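Local coordinates for adenosine monophosphate-protein transferase FICD homolog (Caenorhabditis elegans, PDB 5JJ6) that belongs to the Fic/DOC (Fido) family and joins a Fido domain to an N-terminal array of paired helices, at residues A40-E45 with E60-R65; D106-L110 with V330-A334; P263-A267 with I295-F301. Residue numbers count along the deposited sequence, not the author numbering.

Contact 1 of 3, residues A40-E45 with E60-R65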
loop_
_atom_site.group_PDB
_atom_site.type_symbol
_atom_site.label_atom_id
_atom_site.label_comp_id
_atom_site.label_asym_id
_atom_site.label_seq_id
_atom_site.Cartn_x
_atom_site.Cartn_y
_atom_site.Cartn_z
ATOM N N ALA B 40 -27.528 41.080 -27.444
ATOM C CA ALA B 40 -27.298 41.281 -25.998
ATOM C C ALA B 40 -26.371 40.215 -25.367
ATOM O O ALA B 40 -25.452 40.521 -24.588
ATOM C CB ALA B 40 -28.623 41.326 -25.257
ATOM N N MET B 41 -26.639 38.965 -25.727
ATOM C CA MET B 41 -25.945 37.792 -25.218
ATOM C C MET B 41 -24.449 37.728 -25.471
ATOM O O MET B 41 -23.693 37.553 -24.526
ATOM C CB MET B 41 -26.571 36.528 -25.805
ATOM C CG MET B 41 -26.505 35.326 -24.891
ATOM S SD MET B 41 -27.233 33.868 -25.655
ATOM C CE MET B 41 -26.774 32.608 -24.468
ATOM N N THR B 42 -24.023 37.813 -26.731
ATOM C CA THR B 42 -22.590 37.773 -27.019
ATOM C C THR B 42 -21.856 38.792 -26.132
ATOM O O THR B 42 -20.807 38.491 -25.545
ATOM C CB THR B 42 -22.302 38.029 -28.509
ATOM O OG1 THR B 42 -23.254 37.308 -29.303
ATOM C CG2 THR B 42 -20.896 37.554 -28.870
ATOM N N ILE B 43 -22.453 39.972 -25.984
ATOM C CA ILE B 43 -21.842 41.046 -25.209
ATOM C C ILE B 43 -21.747 40.685 -23.728
ATOM O O ILE B 43 -20.670 40.766 -23.117
ATOM C CB ILE B 43 -22.633 42.361 -25.341
ATOM C CG1 ILE B 43 -22.724 42.782 -26.809
ATOM C CG2 ILE B 43 -21.995 43.459 -24.493
ATOM C CD1 ILE B 43 -21.376 42.960 -27.484
ATOM N N MET B 44 -22.869 40.260 -23.157
ATOM C CA MET B 44 -22.884 39.887 -21.749
ATOM C C MET B 44 -22.000 38.670 -21.482
ATOM O O MET B 44 -21.594 38.433 -20.354
ATOM C CB MET B 44 -24.309 39.625 -21.273
ATOM C CG MET B 44 -24.600 40.207 -19.900
ATOM S SD MET B 44 -24.444 42.008 -19.904
ATOM C CE MET B 44 -23.057 42.232 -18.788
ATOM N N GLU B 45 -21.705 37.899 -22.522
ATOM C CA GLU B 45 -20.855 36.728 -22.385
ATOM C C GLU B 45 -19.386 37.127 -22.399
ATOM O O GLU B 45 -18.576 36.531 -21.691
ATOM C CB GLU B 45 -21.148 35.711 -23.484
ATOM C CG GLU B 45 -22.155 34.653 -23.072
ATOM C CD GLU B 45 -22.788 33.963 -24.260
ATOM O OE1 GLU B 45 -22.392 34.273 -25.403
ATOM O OE2 GLU B 45 -23.687 33.121 -24.049
ATOM N N GLU B 60 -28.004 40.214 -15.239
ATOM C CA GLU B 60 -28.361 40.486 -16.636
ATOM C C GLU B 60 -28.343 39.213 -17.498
ATOM O O GLU B 60 -29.314 38.892 -18.204
ATOM C CB GLU B 60 -27.422 41.538 -17.234
ATOM C CG GLU B 60 -27.823 42.010 -18.631
ATOM C CD GLU B 60 -29.110 42.844 -18.645
ATOM O OE1 GLU B 60 -29.512 43.366 -17.576
ATOM O OE2 GLU B 60 -29.716 42.977 -19.735
ATOM N N MET B 61 -27.225 38.494 -17.417
ATOM C CA MET B 61 -27.040 37.225 -18.105
ATOM C C MET B 61 -28.219 36.321 -17.783
ATOM O O MET B 61 -28.792 35.680 -18.663
ATOM C CB MET B 61 -25.734 36.578 -17.660
ATOM C CG MET B 61 -25.464 35.229 -18.258
ATOM S SD MET B 61 -25.599 35.285 -20.051
ATOM C CE MET B 61 -24.116 36.207 -20.442
ATOM N N GLY B 62 -28.597 36.325 -16.510
ATOM C CA GLY B 62 -29.746 35.589 -16.019
ATOM C C GLY B 62 -31.013 35.936 -16.774
ATOM O O GLY B 62 -31.719 35.052 -17.250
ATOM N N GLN B 63 -31.316 37.221 -16.896
ATOM C CA GLN B 63 -32.587 37.587 -17.517
ATOM C C GLN B 63 -32.585 37.299 -19.010
ATOM O O GLN B 63 -33.630 36.956 -19.588
ATOM C CB GLN B 63 -32.904 39.058 -17.249
ATOM C CG GLN B 63 -33.285 39.291 -15.805
ATOM C CD GLN B 63 -33.550 40.736 -15.487
ATOM O OE1 GLN B 63 -32.622 41.501 -15.231
ATOM N NE2 GLN B 63 -34.823 41.121 -15.478
ATOM N N ILE B 64 -31.401 37.370 -19.613
ATOM C CA ILE B 64 -31.240 36.950 -20.996
ATOM C C ILE B 64 -31.552 35.466 -21.125
ATOM O O ILE B 64 -32.285 35.064 -22.028
ATOM C CB ILE B 64 -29.822 37.241 -21.521
ATOM C CG1 ILE B 64 -29.599 38.756 -21.637
ATOM C CG2 ILE B 64 -29.586 36.561 -22.871
ATOM C CD1 ILE B 64 -28.141 39.142 -21.866
ATOM N N ARG B 65 -31.039 34.662 -20.195
ATOM C CA ARG B 65 -31.319 33.227 -20.203
ATOM C C ARG B 65 -32.802 32.983 -20.093
ATOM O O ARG B 65 -33.348 32.136 -20.786
ATOM C CB ARG B 65 -30.625 32.504 -19.051
ATOM C CG ARG B 65 -29.120 32.601 -19.043
ATOM C CD ARG B 65 -28.450 31.433 -19.690
ATOM N NE ARG B 65 -27.035 31.728 -19.884
ATOM C CZ ARG B 65 -26.316 31.314 -20.918
ATOM N NH1 ARG B 65 -26.875 30.568 -21.867
ATOM N NH2 ARG B 65 -25.036 31.646 -20.998
#
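Successive tetratricopeptide-type repeats stack by packing the second helix of one helical hairpin against the first helix of the next, and this contact is consistent with that inter-repeat interface. Residues 40-45 belong to helix 37-50 and residues 60-65 to helix 55-67, in the N-terminal helical array, where the two sequences and helix pairing fit the TPR pattern. The segments run nearly antiparallel, at 149°, with axes 10.1 Å apart at closest approach, and 367 Å² is buried between them. The register sets Met-41 beside Ile-64 and Met-44 beside Met-61, so the interior is made of flexible thioether chains and one branched side chain. Ile-64 reaches across with CD1 to lie 4.1 Å from Ala-40 CB and 3.9 Å from Met-44 CB, while its CG2 meets Met-41 CG at 3.9 Å. Farther along, Met-44 SD rests 3.6 Å from Glu-60 CG. Along one border the chemistry turns polar: Glu-45 OE2 and Arg-65 NH2 form a long salt bridge of 3.6 Å, and Arg-65 also pairs with Glu-70. Helix 71-84 continues the packing beyond Met-61 and Arg-65, and helix 16-26 does so beyond Met-44. Met-61 CE lies over the opposing helix backbone, 3.4 Å from Met-44 O and 3.5 Å from Met-44 CB.

Contact 2 of 3, residues D106-L110 with V330-A334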
loop_
_atom_site.group_PDB
_atom_site.type_symbol
_atom_site.label_atom_id
_atom_site.label_comp_id
_atom_site.label_asym_id
_atom_site.label_seq_id
_atom_site.Cartn_x
_atom_site.Cartn_y
_atom_site.Cartn_z
ATOM N N ASP B 106 -37.046 19.834 -12.095
ATOM C CA ASP B 106 -36.185 18.879 -11.423
ATOM C C ASP B 106 -36.921 17.628 -11.001
ATOM O O ASP B 106 -36.396 16.521 -11.137
ATOM C CB ASP B 106 -35.529 19.517 -10.205
ATOM C CG ASP B 106 -34.375 20.414 -10.578
ATOM O OD1 ASP B 106 -33.857 20.260 -11.711
ATOM O OD2 ASP B 106 -33.970 21.263 -9.747
ATOM N N ARG B 107 -38.125 17.795 -10.467
ATOM C CA ARG B 107 -38.874 16.636 -10.006
ATOM C C ARG B 107 -39.205 15.694 -11.154
ATOM O O ARG B 107 -39.125 14.468 -11.009
ATOM C CB ARG B 107 -40.153 17.069 -9.297
ATOM C CG ARG B 107 -40.047 17.035 -7.785
ATOM C CD ARG B 107 -41.413 17.158 -7.136
ATOM N NE ARG B 107 -42.124 18.332 -7.633
ATOM C CZ ARG B 107 -41.981 19.563 -7.141
ATOM N NH1 ARG B 107 -41.154 19.784 -6.119
ATOM N NH2 ARG B 107 -42.671 20.573 -7.663
ATOM N N LYS B 108 -39.525 16.253 -12.318
ATOM C CA LYS B 108 -39.794 15.366 -13.443
ATOM C C LYS B 108 -38.537 14.777 -14.072
ATOM O O LYS B 108 -38.571 13.647 -14.554
ATOM C CB LYS B 108 -40.632 16.074 -14.509
ATOM C CG LYS B 108 -39.887 17.003 -15.427
ATOM C CD LYS B 108 -40.777 17.402 -16.599
ATOM C CE LYS B 108 -41.146 16.191 -17.459
ATOM N NZ LYS B 108 -41.799 16.576 -18.754
ATOM N N MET B 109 -37.425 15.505 -14.043
ATOM C CA MET B 109 -36.140 14.890 -14.389
ATOM C C MET B 109 -35.888 13.646 -13.560
ATOM O O MET B 109 -35.670 12.563 -14.107
ATOM C CB MET B 109 -34.988 15.865 -14.173
ATOM C CG MET B 109 -33.625 15.211 -14.260
ATOM S SD MET B 109 -32.331 16.246 -13.533
ATOM C CE MET B 109 -32.772 16.231 -11.802
ATOM N N LEU B 110 -35.927 13.802 -12.241
ATOM C CA LEU B 110 -35.776 12.655 -11.355
ATOM C C LEU B 110 -36.753 11.520 -11.653
ATOM O O LEU B 110 -36.378 10.346 -11.600
ATOM C CB LEU B 110 -35.938 13.079 -9.906
ATOM C CG LEU B 110 -34.816 13.951 -9.363
ATOM C CD1 LEU B 110 -34.927 14.027 -7.856
ATOM C CD2 LEU B 110 -33.450 13.410 -9.774
ATOM N N VAL B 330 -26.905 17.459 -7.931
ATOM C CA VAL B 330 -27.942 16.443 -8.077
ATOM C C VAL B 330 -28.308 16.241 -9.541
ATOM O O VAL B 330 -28.459 15.112 -10.000
ATOM C CB VAL B 330 -29.217 16.801 -7.284
ATOM C CG1 VAL B 330 -30.390 15.950 -7.743
ATOM C CG2 VAL B 330 -28.975 16.614 -5.801
ATOM N N ARG B 331 -28.436 17.342 -10.265
ATOM C CA ARG B 331 -28.757 17.298 -11.678
ATOM C C ARG B 331 -27.655 16.598 -12.444
ATOM O O ARG B 331 -27.919 15.861 -13.398
ATOM C CB ARG B 331 -28.980 18.712 -12.231
ATOM C CG ARG B 331 -30.257 19.395 -11.709
ATOM C CD ARG B 331 -30.528 20.704 -12.428
ATOM N NE ARG B 331 -30.146 21.875 -11.658
ATOM C CZ ARG B 331 -31.016 22.697 -11.090
ATOM N NH1 ARG B 331 -32.308 22.478 -11.229
ATOM N NH2 ARG B 331 -30.607 23.749 -10.397
ATOM N N TYR B 332 -26.421 16.817 -12.005
ATOM C CA TYR B 332 -25.240 16.206 -12.626
ATOM C C TYR B 332 -25.233 14.689 -12.472
ATOM O O TYR B 332 -25.177 13.949 -13.479
ATOM C CB TYR B 332 -23.968 16.822 -12.034
ATOM C CG TYR B 332 -22.671 16.218 -12.517
ATOM C CD1 TYR B 332 -22.150 16.534 -13.759
ATOM C CD2 TYR B 332 -21.944 15.361 -11.706
ATOM C CE1 TYR B 332 -20.963 15.987 -14.197
ATOM C CE2 TYR B 332 -20.760 14.814 -12.128
ATOM C CZ TYR B 332 -20.270 15.122 -13.377
ATOM O OH TYR B 332 -19.071 14.568 -13.799
ATOM N N VAL B 333 -25.302 14.213 -11.231
ATOM C CA VAL B 333 -25.275 12.769 -11.025
ATOM C C VAL B 333 -26.517 12.119 -11.664
ATOM O O VAL B 333 -26.428 10.988 -12.165
ATOM C CB VAL B 333 -25.120 12.357 -9.526
ATOM C CG1 VAL B 333 -24.661 13.518 -8.678
ATOM C CG2 VAL B 333 -26.357 11.731 -8.987
ATOM N N ALA B 334 -27.653 12.822 -11.676
ATOM C CA ALA B 334 -28.834 12.310 -12.369
ATOM C C ALA B 334 -28.552 12.138 -13.859
ATOM O O ALA B 334 -28.829 11.090 -14.442
ATOM C CB ALA B 334 -30.007 13.224 -12.167
#
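Val-330 opens this segment of helix 327-346 with its CB directed at helix 89-120, and its CG1 makes a loose apolar contact with Leu-110 CD2 at 4.5 Å. Arg-331 starts out sideways, but its chain extends across the gap: NH1 forms a salt bridge with Asp-106, 2.5 Å from OD2, and a weak hydrogen bond of 2.7 Å to OD1. Its aliphatic part is used as well, since Arg-331 CG lies 4.0 Å from Met-109 CE, and the same side chain touches Val-72 and Gln-76 of helix 71-84. The two segments run near-parallel (24°, axes 10.9 Å apart at closest approach), where the long helix that follows the TPR-like array meets the last modelled helix of the mainly helical Fido domain. Tyr-332 points away, its OH hydrogen-bonded to Thr-310. Val-333, out of reach of 106-110, touches Ile-264 of helix 263-277. One turn after Val-330, Ala-334 presents CB to Met-109 SD at 4.0 Å and to Leu-110 CD2 at 4.2 Å.

Contact 3 of 3, residues P263-A267 with I295-F301; sequences PIERA and IMMRSGF
The first turn of one helix can be fitted closely to the C-terminal end of another, as residues 263-267 are to residues 295-301, with 352 Å² buried. The first segment is the opening turn of helix 263-277, closed by Ala-267 N to Pro-263 O at 2.9 Å; the second is the last turn of helix 284-297 and its exit. CA atoms lie 6.3 Å apart for Pro-263 and Met-296 and 5.8 Å for Ala-267 and Ile-295. Pro-263 places CB 3.6 Å from Ser-299 OG. Ile-264, rotamer mt, sets CG1 4.1 Å from Met-296 SD and 4.4 Å from Phe-301 CZ; Met-296 reaches it by an mmm chain, and Phe-301 has chi1 m. Arg-266 extends with chi1 and chi2 both t and gives a weak hydrogen bond from NH2 to Ser-299 OG at 3.4 Å, though its NH1 binds the carbonyl of Thr-258. Ala-267 lets the helices close up, with CB 3.8 Å from Met-296 CG and 4.1 Å from Ile-295 CG2. Gly-300, at phi 87° and psi 12°, is C-prime of a Schellman motif: Phe-301 N to Met-296 O at 3.0 Å, Gly-300 N to Met-297 O at 2.8 Å. The contact joins the ends away from the loop in the helix-loop-helix pair characteristic of the Fic fold, whose connecting loop and following helix start carry the HxFxDGNGR signature.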
loop_
_atom_site.group_PDB
_atom_site.type_symbol
_atom_site.label_atom_id
_atom_site.label_comp_id
_atom_site.label_asym_id
_atom_site.label_seq_id
_atom_site.Cartn_x
_atom_site.Cartn_y
_atom_site.Cartn_z
ATOM N N PRO B 263 -33.140 8.390 -4.019
ATOM C CA PRO B 263 -31.811 7.775 -4.002
ATOM C C PRO B 263 -30.735 8.677 -4.611
ATOM O O PRO B 263 -29.625 8.738 -4.079
ATOM C CB PRO B 263 -32.006 6.520 -4.843
ATOM C CG PRO B 263 -33.409 6.160 -4.634
ATOM C CD PRO B 263 -34.156 7.450 -4.519
ATOM N N ILE B 264 -31.047 9.343 -5.720
ATOM C CA ILE B 264 -30.080 10.224 -6.363
ATOM C C ILE B 264 -29.686 11.394 -5.466
ATOM O O ILE B 264 -28.509 11.732 -5.331
ATOM C CB ILE B 264 -30.622 10.778 -7.669
ATOM C CG1 ILE B 264 -30.844 9.653 -8.669
ATOM C CG2 ILE B 264 -29.661 11.762 -8.261
ATOM C CD1 ILE B 264 -31.339 10.147 -10.010
ATOM N N GLU B 265 -30.674 12.019 -4.852
ATOM C CA GLU B 265 -30.386 13.114 -3.940
ATOM C C GLU B 265 -29.664 12.625 -2.678
ATOM O O GLU B 265 -28.732 13.270 -2.189
ATOM C CB GLU B 265 -31.671 13.843 -3.590
ATOM C CG GLU B 265 -31.421 15.255 -3.153
ATOM C CD GLU B 265 -32.685 16.077 -3.132
ATOM O OE1 GLU B 265 -33.692 15.628 -3.732
ATOM O OE2 GLU B 265 -32.660 17.173 -2.528
ATOM N N ARG B 266 -30.101 11.482 -2.164
ATOM C CA ARG B 266 -29.444 10.828 -1.042
ATOM C C ARG B 266 -27.939 10.639 -1.356
ATOM O O ARG B 266 -27.062 10.920 -0.526
ATOM C CB ARG B 266 -30.138 9.496 -0.744
ATOM C CG ARG B 266 -29.606 8.775 0.470
ATOM C CD ARG B 266 -30.599 7.733 0.980
ATOM N NE ARG B 266 -30.961 6.749 -0.039
ATOM C CZ ARG B 266 -32.209 6.449 -0.389
ATOM N NH1 ARG B 266 -33.233 7.062 0.190
ATOM N NH2 ARG B 266 -32.439 5.541 -1.328
ATOM N N ALA B 267 -27.662 10.141 -2.561
ATOM C CA ALA B 267 -26.303 9.912 -3.040
ATOM C C ALA B 267 -25.480 11.206 -3.141
ATOM O O ALA B 267 -24.340 11.280 -2.669
ATOM C CB ALA B 267 -26.350 9.211 -4.382
ATOM N N ILE B 295 -24.498 3.745 -2.650
ATOM C CA ILE B 295 -25.878 4.188 -2.424
ATOM C C ILE B 295 -26.765 4.030 -3.669
ATOM O O ILE B 295 -27.894 3.556 -3.580
ATOM C CB ILE B 295 -25.914 5.645 -1.987
ATOM C CG1 ILE B 295 -25.183 5.805 -0.667
ATOM C CG2 ILE B 295 -27.340 6.136 -1.860
ATOM C CD1 ILE B 295 -25.251 7.191 -0.174
ATOM N N MET B 296 -26.250 4.409 -4.831
ATOM C CA MET B 296 -27.033 4.308 -6.055
ATOM C C MET B 296 -27.316 2.863 -6.466
ATOM O O MET B 296 -28.366 2.574 -7.029
ATOM C CB MET B 296 -26.298 4.999 -7.196
ATOM C CG MET B 296 -26.256 6.474 -7.058
ATOM S SD MET B 296 -27.877 7.055 -7.503
ATOM C CE MET B 296 -27.863 6.802 -9.278
ATOM N N MET B 297 -26.390 1.955 -6.166
ATOM C CA MET B 297 -26.525 0.551 -6.558
ATOM C C MET B 297 -27.482 -0.195 -5.629
ATOM O O MET B 297 -28.248 -1.055 -6.079
ATOM C CB MET B 297 -25.160 -0.140 -6.573
ATOM C CG MET B 297 -24.228 0.321 -7.705
ATOM S SD MET B 297 -22.795 -0.765 -7.999
ATOM C CE MET B 297 -23.551 -2.125 -8.888
ATOM N N ARG B 298 -27.462 0.144 -4.342
ATOM C CA ARG B 298 -28.375 -0.490 -3.405
ATOM C C ARG B 298 -29.816 -0.070 -3.676
ATOM O O ARG B 298 -30.747 -0.614 -3.087
ATOM C CB ARG B 298 -27.981 -0.181 -1.965
ATOM C CG ARG B 298 -26.549 -0.547 -1.697
ATOM C CD ARG B 298 -26.265 -0.812 -0.239
ATOM N NE ARG B 298 -26.987 0.084 0.642
ATOM C CZ ARG B 298 -27.484 -0.295 1.811
ATOM N NH1 ARG B 298 -27.330 -1.557 2.202
ATOM N NH2 ARG B 298 -28.140 0.579 2.579
ATOM N N SER B 299 -29.992 0.913 -4.553
ATOM C CA SER B 299 -31.320 1.329 -4.965
ATOM C C SER B 299 -31.584 0.882 -6.390
ATOM O O SER B 299 -32.446 1.438 -7.069
ATOM C CB SER B 299 -31.476 2.839 -4.845
ATOM O OG SER B 299 -31.258 3.241 -3.506
ATOM N N GLY B 300 -30.818 -0.104 -6.850
ATOM C CA GLY B 300 -31.088 -0.724 -8.134
ATOM C C GLY B 300 -30.479 -0.088 -9.372
ATOM O O GLY B 300 -30.874 -0.420 -10.483
ATOM N N PHE B 301 -29.547 0.843 -9.200
ATOM C CA PHE B 301 -28.877 1.451 -10.351
ATOM C C PHE B 301 -27.641 0.669 -10.751
ATOM O O PHE B 301 -26.993 0.049 -9.906
ATOM C CB PHE B 301 -28.483 2.905 -10.063
ATOM C CG PHE B 301 -29.636 3.860 -10.083
ATOM C CD1 PHE B 301 -30.405 4.061 -8.950
ATOM C CD2 PHE B 301 -29.953 4.554 -11.239
ATOM C CE1 PHE B 301 -31.465 4.936 -8.970
ATOM C CE2 PHE B 301 -31.015 5.434 -11.267
ATOM C CZ PHE B 301 -31.774 5.627 -10.136
#

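Contacts 1 and 2 are partly buried and contact 3 is buried. Contact 1, centred 27 Å from the chain centre, joins helices adjacent in sequence and touches neither of the others, whereas contact 2 joins helices far apart in sequence. Both have an acid-arginine pair beside apolar packing, long in contact 1 and short in contact 2. Contact 3 has only a weak hydrogen bond across and otherwise relies on packing and a Schellman turn. Contacts 2 and 3 touch and pack against each other: Ile-264 CG2 lies 3.4 Å from Val-333 CG2, and Ile-264 CD1 lies 3.9 Å from Leu-110 CD2. Helix 71-84 borders contacts 1 and 2.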